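Local coordinates for cell division GTPase FtsZ, diverged (Clostridium botulinum C, PDB 3V3T), which belongs to the tubulin/FtsZ family of cytoskeletal proteins and is a diverged relative of the cell division protein FtsZ, at residues V214-D219 with K233-A238; K6-P11 with S87-V92. The protein carries 1 engineered substitution. All blocks are in the same frame, centred on the assembly; numbering follows the deposited sequence. Where two conformers were deposited one is given.

Interaction 1: V214-D219 with K233-A238; sequences VILEFD and KESIFA
Phe237 meets Val214 and Ile215 with its CG set anti to its own carbonyl carbon (chi1 -70°), while Val214 has CG1 anti to its backbone N (chi1 165°), which leaves CG2 beside that N, and this methyl touches Phe237 CB at 3.9 Å. The flat phenyl suits a place beside a strand's backbone. Val214 CA stands over the centre of one ring face, 4.1 Å from the centroid, and makes a CH-pi contact; Ile215 N lies over the same face, offset toward the rim and 3.6 Å from Phe237 CE2. Ile215 adds CB at CE2 and CG1 near CZ, its branched chain crossing the ring obliquely.

Strand 211-217 belongs to the mixed sheet of this tubulin-like chain, and the segment 233-238 follows helix 224-233, whose Ser231 and Leu232 touch Leu216. Phe237 also rests on Tyr162 and Leu164 of strand 160-165, so the ring touches residues of two neighbouring strands.

Ser235, small and polar, does two jobs. Its OG accepts the N-H of Phe237 at 3.2 Å, an ST turn that ties the hydroxyl to the backbone carrying the aromatic ring. The same OG lies a short 2.5 Å from the oxygen of a water, which in turn donates to Ile215 O at 2.9 Å, bridging the segments where no direct hydrogen bond joins them. Leu216 CD2 approaches this OG to 3.9 Å, laying a methyl beside the buried polar atom.

Interaction 2: K6-P11 with S87-V92; sequences KIVFAP and SSCDIV
Lys6 O and Ile91 O carry the backbone bonds that join these segments, setting Ile7 beside Ile91 and Val8 beside Val92 as parallel bridges. Lys6 O receives Ile91 N at 3.2 Å, nearly along the C=O axis, and also a weak bond from Asp90 N. Val8 N reaches Ile91 O at 2.9 Å with an N-H...O angle of 169°. Two CA-H...O contacts, Ile7 CA to Ile91 O and Val92 CA to Val8 O, supplement these bonds.

The side chains alternate between the faces of the sheet, and their beta-branched types suit extended backbone. On one face Ile7 and Ile91 cross at an angle, CG1 of Ile7 lying 4.0 Å from CB of Ile91. On the other, Val8 and Val92 lie side by side and point the same way. Val8 CG1 sits between its backbone N and carbonyl carbon (chi1 52°), a crowded position that brings it within 3.8 Å of Val92 CG2 and also 3.8 Å from Cys89 CB. Cys89, compact enough to fit beside the strand's start, places SG 4.0 Å from Val8 CB.

This is the pairing of strand 7-11 with strand 91-97 in the Rossmann-like GTPase domain of the tubulin/FtsZ family. Strand 31-36 flanks strand 7-11 on its other edge, with Asn31 bonded to Ile7 O through its side chain. Helix 172-187 packs Phe183 and Met187 on Ile7, while Val20 and Leu23 of helix 14-26 cover Phe9 farther along the strand.

Overall arrangement
Interactions 1 and 2 belong to one mixed beta-sheet but to different parts of the protein: 6-11 with 87-92 lies in the GTPase domain of the tubulin/FtsZ family, and 214-219 with 233-238 in the part related to the C-terminal domain of TubZ. Their centres are 25 Å apart, on opposite sides of the chain's centre, and their nearest atoms about 10 Å apart, so they do not touch. Strands 122-129 and 160-165 separate strand 91-97 from strand 211-217. Helix 172-187 offers an indirect link: Phe183 and Met187 touch Ile7 in interaction 2, while Leu182 and Phe186 touch Ile215 in interaction 1. Along the chain both segments of interaction 2 come before either segment of interaction 1.

Interaction 1: V214-D219 with K233-A238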
ATOM      1  N   VAL A 214      -8.387   1.588   0.794  1.00 21.28           N
ATOM      2  CA  VAL A 214      -8.526   1.832  -0.643  1.00 20.16           C
ATOM      3  C   VAL A 214      -8.739   3.348  -0.868  1.00 29.39           C
ATOM      4  O   VAL A 214      -9.499   3.991  -0.145  1.00 29.73           O
ATOM      5  CB  VAL A 214      -9.679   0.998  -1.269  1.00 34.90           C
ATOM      6  CG1 VAL A 214     -10.052   1.525  -2.652  1.00 35.81           C
ATOM      7  CG2 VAL A 214      -9.273  -0.460  -1.366  1.00 28.58           C
ATOM      8  N   ILE A 215      -8.035   3.919  -1.844  1.00 24.38           N
ATOM      9  CA  ILE A 215      -8.144   5.344  -2.146  1.00 27.84           C
ATOM     10  C   ILE A 215      -8.775   5.488  -3.523  1.00 30.80           C
ATOM     11  O   ILE A 215      -8.303   4.874  -4.477  1.00 32.78           O
ATOM     12  CB  ILE A 215      -6.744   6.028  -2.161  1.00 30.61           C
ATOM     13  CG1 ILE A 215      -6.001   5.771  -0.849  1.00 25.03           C
ATOM     14  CG2 ILE A 215      -6.869   7.527  -2.448  1.00 30.54           C
ATOM     15  CD1 ILE A 215      -4.571   6.277  -0.838  1.00 29.60           C
ATOM     16  N   LEU A 216      -9.836   6.286  -3.626  1.00 28.52           N
ATOM     17  CA  LEU A 216     -10.518   6.503  -4.906  1.00 33.48           C
ATOM     18  C   LEU A 216     -10.593   7.972  -5.270  1.00 36.27           C
ATOM     19  O   LEU A 216     -10.886   8.808  -4.426  1.00 46.18           O
ATOM     20  CB  LEU A 216     -11.949   5.970  -4.856  1.00 29.69           C
ATOM     21  CG  LEU A 216     -12.119   4.490  -4.491  1.00 31.91           C
ATOM     22  CD1 LEU A 216     -13.587   4.185  -4.183  1.00 31.93           C
ATOM     23  CD2 LEU A 216     -11.601   3.602  -5.613  1.00 28.75           C
ATOM     24  N   GLU A 217     -10.346   8.285  -6.536  1.00 38.56           N
ATOM     25  CA  GLU A 217     -10.665   9.604  -7.050  1.00 37.57           C
ATOM     26  C   GLU A 217     -11.692   9.516  -8.188  1.00 47.38           C
ATOM     27  O   GLU A 217     -11.647   8.609  -9.019  1.00 45.91           O
ATOM     28  CB  GLU A 217      -9.398  10.362  -7.447  1.00 37.74           C
ATOM     29  CG  GLU A 217      -8.567  10.781  -6.229  1.00 38.94           C
ATOM     30  CD  GLU A 217      -7.294  11.519  -6.585  1.00 42.45           C
ATOM     31  OE1 GLU A 217      -7.065  11.790  -7.776  1.00 48.89           O
ATOM     32  OE2 GLU A 217      -6.510  11.836  -5.667  1.00 50.98           O
ATOM     33  N   PHE A 218     -12.632  10.453  -8.206  1.00 49.63           N
ATOM     34  CA  PHE A 218     -13.719  10.397  -9.165  1.00 45.36           C
ATOM     35  C   PHE A 218     -14.004  11.731  -9.829  1.00 60.65           C
ATOM     36  O   PHE A 218     -13.639  12.791  -9.312  1.00 55.87           O
ATOM     37  CB  PHE A 218     -14.991   9.843  -8.525  1.00 44.36           C
ATOM     38  CG  PHE A 218     -15.564  10.710  -7.442  1.00 46.97           C
ATOM     39  CD1 PHE A 218     -16.599  11.593  -7.718  1.00 51.15           C
ATOM     40  CD2 PHE A 218     -15.091  10.618  -6.137  1.00 49.43           C
ATOM     41  CE1 PHE A 218     -17.145  12.390  -6.713  1.00 49.92           C
ATOM     42  CE2 PHE A 218     -15.624  11.397  -5.129  1.00 40.09           C
ATOM     43  CZ  PHE A 218     -16.659  12.290  -5.416  1.00 52.95           C
ATOM     44  N   ASP A 219     -14.677  11.645 -10.976  1.00 64.74           N
ATOM     45  CA  ASP A 219     -14.959  12.794 -11.823  0.65 67.44           C
ATOM     46  C   ASP A 219     -15.971  13.749 -11.201  1.00 68.15           C
ATOM     47  O   ASP A 219     -17.035  13.325 -10.748  1.00 63.38           O
ATOM     48  CB  ASP A 219     -15.482  12.309 -13.175  0.65 73.88           C
ATOM     49  CG  ASP A 219     -15.643  13.430 -14.172  0.65 76.32           C
ATOM     50  OD1 ASP A 219     -15.576  14.607 -13.764  0.65 73.32           O
ATOM     51  OD2 ASP A 219     -15.841  13.130 -15.367  0.65 82.73           O
ATOM     52  N   LYS A 233     -14.232   0.268 -10.559  1.00 34.60           N
ATOM     53  CA  LYS A 233     -13.919  -0.676 -11.617  1.00 38.25           C
ATOM     54  C   LYS A 233     -12.487  -0.513 -12.134  1.00 43.15           C
ATOM     55  O   LYS A 233     -11.792  -1.504 -12.402  1.00 41.97           O
ATOM     56  CB  LYS A 233     -14.901  -0.529 -12.757  1.00 49.92           C
ATOM     57  CG  LYS A 233     -16.196  -1.277 -12.514  1.00 72.30           C
ATOM     58  CD  LYS A 233     -15.974  -2.790 -12.477  1.00 74.16           C
ATOM     59  CE  LYS A 233     -17.255  -3.513 -12.078  1.00 80.76           C
ATOM     60  NZ  LYS A 233     -17.104  -4.989 -12.096  1.00 83.91           N
ATOM     61  N   GLU A 234     -12.057   0.739 -12.273  1.00 42.85           N
ATOM     62  CA  GLU A 234     -10.741   1.046 -12.823  1.00 42.23           C
ATOM     63  C   GLU A 234      -9.662   1.097 -11.751  1.00 37.62           C
ATOM     64  O   GLU A 234      -8.498   1.382 -12.048  1.00 39.98           O
ATOM     65  CB  GLU A 234     -10.789   2.371 -13.593  1.00 40.39           C
ATOM     66  CG  GLU A 234     -11.688   2.299 -14.836  1.00 45.99           C
ATOM     67  CD  GLU A 234     -11.703   3.585 -15.637  1.00 54.66           C
ATOM     68  OE1 GLU A 234     -11.262   4.623 -15.105  1.00 56.88           O
ATOM     69  OE2 GLU A 234     -12.158   3.559 -16.802  1.00 64.38           O
ATOM     70  N   SER A 235     -10.044   0.823 -10.508  1.00 29.21           N
ATOM     71  CA  SER A 235      -9.137   1.031  -9.370  1.00 40.08           C
ATOM     72  C   SER A 235      -7.849   0.207  -9.450  1.00 38.99           C
ATOM     73  O   SER A 235      -7.876  -0.963  -9.811  1.00 38.21           O
ATOM     74  CB  SER A 235      -9.851   0.743  -8.046  1.00 33.30           C
ATOM     75  OG  SER A 235      -9.002   1.012  -6.955  1.00 35.18           O
ATOM     76  N   ILE A 236      -6.721   0.823  -9.107  1.00 36.00           N
ATOM     77  CA  ILE A 236      -5.461   0.100  -9.080  1.00 32.89           C
ATOM     78  C   ILE A 236      -5.336  -0.807  -7.858  1.00 32.01           C
ATOM     79  O   ILE A 236      -4.449  -1.674  -7.809  1.00 29.97           O
ATOM     80  CB  ILE A 236      -4.250   1.033  -9.103  1.00 31.11           C
ATOM     81  CG1 ILE A 236      -4.273   1.971  -7.891  1.00 29.18           C
ATOM     82  CG2 ILE A 236      -4.199   1.779 -10.404  1.00 25.80           C
ATOM     83  CD1 ILE A 236      -2.943   2.613  -7.605  1.00 28.81           C
ATOM     84  N   PHE A 237      -6.205  -0.595  -6.872  1.00 25.06           N
ATOM     85  CA  PHE A 237      -6.284  -1.470  -5.693  1.00 24.58           C
ATOM     86  C   PHE A 237      -7.008  -2.775  -5.974  1.00 23.22           C
ATOM     87  O   PHE A 237      -7.954  -2.803  -6.747  1.00 26.91           O
ATOM     88  CB  PHE A 237      -6.997  -0.777  -4.536  1.00 25.87           C
ATOM     89  CG  PHE A 237      -6.204   0.332  -3.927  1.00 23.09           C
ATOM     90  CD1 PHE A 237      -5.469   0.126  -2.779  1.00 18.45           C
ATOM     91  CD2 PHE A 237      -6.172   1.583  -4.522  1.00 21.02           C
ATOM     92  CE1 PHE A 237      -4.714   1.170  -2.218  1.00 19.35           C
ATOM     93  CE2 PHE A 237      -5.425   2.626  -3.957  1.00 20.31           C
ATOM     94  CZ  PHE A 237      -4.701   2.409  -2.812  1.00 19.30           C
ATOM     95  N   ALA A 238      -6.548  -3.852  -5.337  1.00 21.54           N
ATOM     96  CA  ALA A 238      -7.170  -5.154  -5.488  1.00 26.53           C
ATOM     97  C   ALA A 238      -8.652  -5.077  -5.142  1.00 28.18           C
ATOM     98  O   ALA A 238      -9.041  -4.493  -4.134  1.00 26.15           O
ATOM     99  CB  ALA A 238      -6.486  -6.162  -4.604  1.00 20.72           C
TER
HETATM  100  O   HOH W   1      -8.108   3.391  -6.909  1.00 26.85           O

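Interaction 2: K6-P11 with S87-V92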
ATOM      1  N   LYS A   6       6.068  12.017   9.469  1.00 49.07           N
ATOM      2  CA  LYS A   6       5.905  10.984  10.492  1.00 48.62           C
ATOM      3  C   LYS A   6       5.843   9.590   9.872  1.00 38.82           C
ATOM      4  O   LYS A   6       5.689   8.594  10.568  1.00 40.97           O
ATOM      5  CB  LYS A   6       4.652  11.244  11.334  1.00 59.25           C
ATOM      6  CG  LYS A   6       4.767  12.414  12.309  1.00 64.88           C
ATOM      7  CD  LYS A   6       4.161  13.686  11.727  1.00 83.33           C
ATOM      8  CE  LYS A   6       4.114  14.823  12.757  1.00 98.39           C
ATOM      9  NZ  LYS A   6       3.417  16.049  12.242  1.00101.65           N
ATOM     10  N   ILE A   7       5.964   9.530   8.554  1.00 35.44           N
ATOM     11  CA  ILE A   7       5.948   8.271   7.848  1.00 36.06           C
ATOM     12  C   ILE A   7       7.339   7.942   7.372  1.00 36.85           C
ATOM     13  O   ILE A   7       8.052   8.816   6.861  1.00 37.29           O
ATOM     14  CB  ILE A   7       5.038   8.330   6.614  1.00 34.03           C
ATOM     15  CG1 ILE A   7       3.572   8.370   7.040  1.00 31.51           C
ATOM     16  CG2 ILE A   7       5.277   7.111   5.725  1.00 29.15           C
ATOM     17  CD1 ILE A   7       2.631   8.775   5.929  1.00 31.85           C
ATOM     18  N   VAL A   8       7.731   6.683   7.543  1.00 30.49           N
ATOM     19  CA  VAL A   8       8.933   6.178   6.882  1.00 30.59           C
ATOM     20  C   VAL A   8       8.564   4.957   6.078  1.00 32.20           C
ATOM     21  O   VAL A   8       7.907   4.049   6.588  1.00 32.16           O
ATOM     22  CB  VAL A   8      10.057   5.807   7.868  1.00 31.65           C
ATOM     23  CG1 VAL A   8       9.540   4.868   8.942  1.00 38.26           C
ATOM     24  CG2 VAL A   8      11.219   5.168   7.120  1.00 29.41           C
ATOM     25  N   PHE A   9       8.966   4.950   4.812  1.00 32.15           N
ATOM     26  CA  PHE A   9       8.764   3.798   3.946  1.00 27.20           C
ATOM     27  C   PHE A   9       9.985   2.890   3.974  1.00 32.77           C
ATOM     28  O   PHE A   9      11.135   3.351   3.963  1.00 31.71           O
ATOM     29  CB  PHE A   9       8.505   4.242   2.502  1.00 28.07           C
ATOM     30  CG  PHE A   9       7.152   4.859   2.291  1.00 27.89           C
ATOM     31  CD1 PHE A   9       6.033   4.061   2.115  1.00 25.98           C
ATOM     32  CD2 PHE A   9       6.999   6.228   2.271  1.00 34.92           C
ATOM     33  CE1 PHE A   9       4.791   4.613   1.935  1.00 23.90           C
ATOM     34  CE2 PHE A   9       5.751   6.791   2.078  1.00 36.67           C
ATOM     35  CZ  PHE A   9       4.648   5.980   1.911  1.00 29.30           C
ATOM     36  N   ALA A  10       9.728   1.594   3.993  1.00 28.29           N
ATOM     37  CA  ALA A  10      10.789   0.625   3.843  1.00 32.17           C
ATOM     38  C   ALA A  10      10.491  -0.256   2.646  1.00 25.78           C
ATOM     39  O   ALA A  10      10.005  -1.377   2.795  1.00 30.95           O
ATOM     40  CB  ALA A  10      10.926  -0.205   5.101  1.00 34.41           C
ATOM     41  N   PRO A  11      10.760   0.260   1.441  1.00 26.29           N
ATOM     42  CA  PRO A  11      10.639  -0.585   0.249  1.00 25.39           C
ATOM     43  C   PRO A  11      11.703  -1.670   0.306  1.00 31.61           C
ATOM     44  O   PRO A  11      12.829  -1.415   0.751  1.00 32.53           O
ATOM     45  CB  PRO A  11      10.910   0.381  -0.901  1.00 21.85           C
ATOM     46  CG  PRO A  11      11.733   1.468  -0.287  1.00 24.66           C
ATOM     47  CD  PRO A  11      11.296   1.597   1.139  1.00 26.49           C
ATOM     48  N   SER A  87      13.566   7.164  14.044  1.00 61.86           N
ATOM     49  CA  SER A  87      12.945   6.742  15.295  1.00 65.18           C
ATOM     50  C   SER A  87      11.798   7.671  15.687  1.00 71.04           C
ATOM     51  O   SER A  87      10.920   7.297  16.467  1.00 77.10           O
ATOM     52  CB  SER A  87      13.982   6.700  16.427  1.00 68.73           C
ATOM     53  OG  SER A  87      14.253   7.996  16.928  1.00 69.47           O
ATOM     54  N   SER A  88      11.820   8.890  15.157  1.00 66.35           N
ATOM     55  CA  SER A  88      10.740   9.845  15.385  1.00 68.42           C
ATOM     56  C   SER A  88       9.480   9.544  14.542  1.00 66.13           C
ATOM     57  O   SER A  88       8.445  10.199  14.704  1.00 62.93           O
ATOM     58  CB  SER A  88      11.236  11.266  15.111  1.00 73.72           C
ATOM     59  OG  SER A  88      11.840  11.349  13.830  1.00 82.29           O
ATOM     60  N   CYS A  89       9.569   8.558  13.650  1.00 50.75           N
ATOM     61  CA  CYS A  89       8.442   8.203  12.786  1.00 62.97           C
ATOM     62  C   CYS A  89       7.528   7.177  13.451  1.00 61.42           C
ATOM     63  O   CYS A  89       7.982   6.112  13.886  1.00 61.95           O
ATOM     64  CB  CYS A  89       8.922   7.668  11.427  1.00 56.53           C
ATOM     65  SG  CYS A  89       9.808   8.879  10.395  1.00 54.63           S
ATOM     66  N   ASP A  90       6.240   7.502  13.520  1.00 55.13           N
ATOM     67  CA  ASP A  90       5.272   6.654  14.204  1.00 59.75           C
ATOM     68  C   ASP A  90       4.624   5.637  13.270  1.00 50.79           C
ATOM     69  O   ASP A  90       3.985   4.686  13.727  1.00 45.77           O
ATOM     70  CB  ASP A  90       4.196   7.503  14.882  1.00 69.18           C
ATOM     71  CG  ASP A  90       4.718   8.231  16.101  1.00 88.75           C
ATOM     72  OD1 ASP A  90       5.146   7.549  17.061  1.00 94.60           O
ATOM     73  OD2 ASP A  90       4.696   9.480  16.103  1.00 97.10           O
ATOM     74  N   ILE A  91       4.798   5.846  11.967  1.00 39.40           N
ATOM     75  CA  ILE A  91       4.226   4.973  10.961  1.00 31.82           C
ATOM     76  C   ILE A  91       5.329   4.423  10.073  1.00 31.91           C
ATOM     77  O   ILE A  91       6.110   5.188   9.500  1.00 37.32           O
ATOM     78  CB  ILE A  91       3.203   5.720  10.070  1.00 41.09           C
ATOM     79  CG1 ILE A  91       2.015   6.221  10.895  1.00 45.05           C
ATOM     80  CG2 ILE A  91       2.695   4.810   8.981  1.00 37.40           C
ATOM     81  CD1 ILE A  91       2.201   7.595  11.475  1.00 58.59           C
ATOM     82  N   VAL A  92       5.390   3.100   9.965  1.00 27.04           N
ATOM     83  CA  VAL A  92       6.390   2.430   9.159  1.00 26.20           C
ATOM     84  C   VAL A  92       5.658   1.595   8.100  1.00 28.85           C
ATOM     85  O   VAL A  92       4.820   0.744   8.420  1.00 28.34           O
ATOM     86  CB  VAL A  92       7.292   1.525  10.036  1.00 27.93           C
ATOM     87  CG1 VAL A  92       8.375   0.888   9.218  1.00 27.69           C
ATOM     88  CG2 VAL A  92       7.914   2.324  11.169  1.00 31.78           C
TER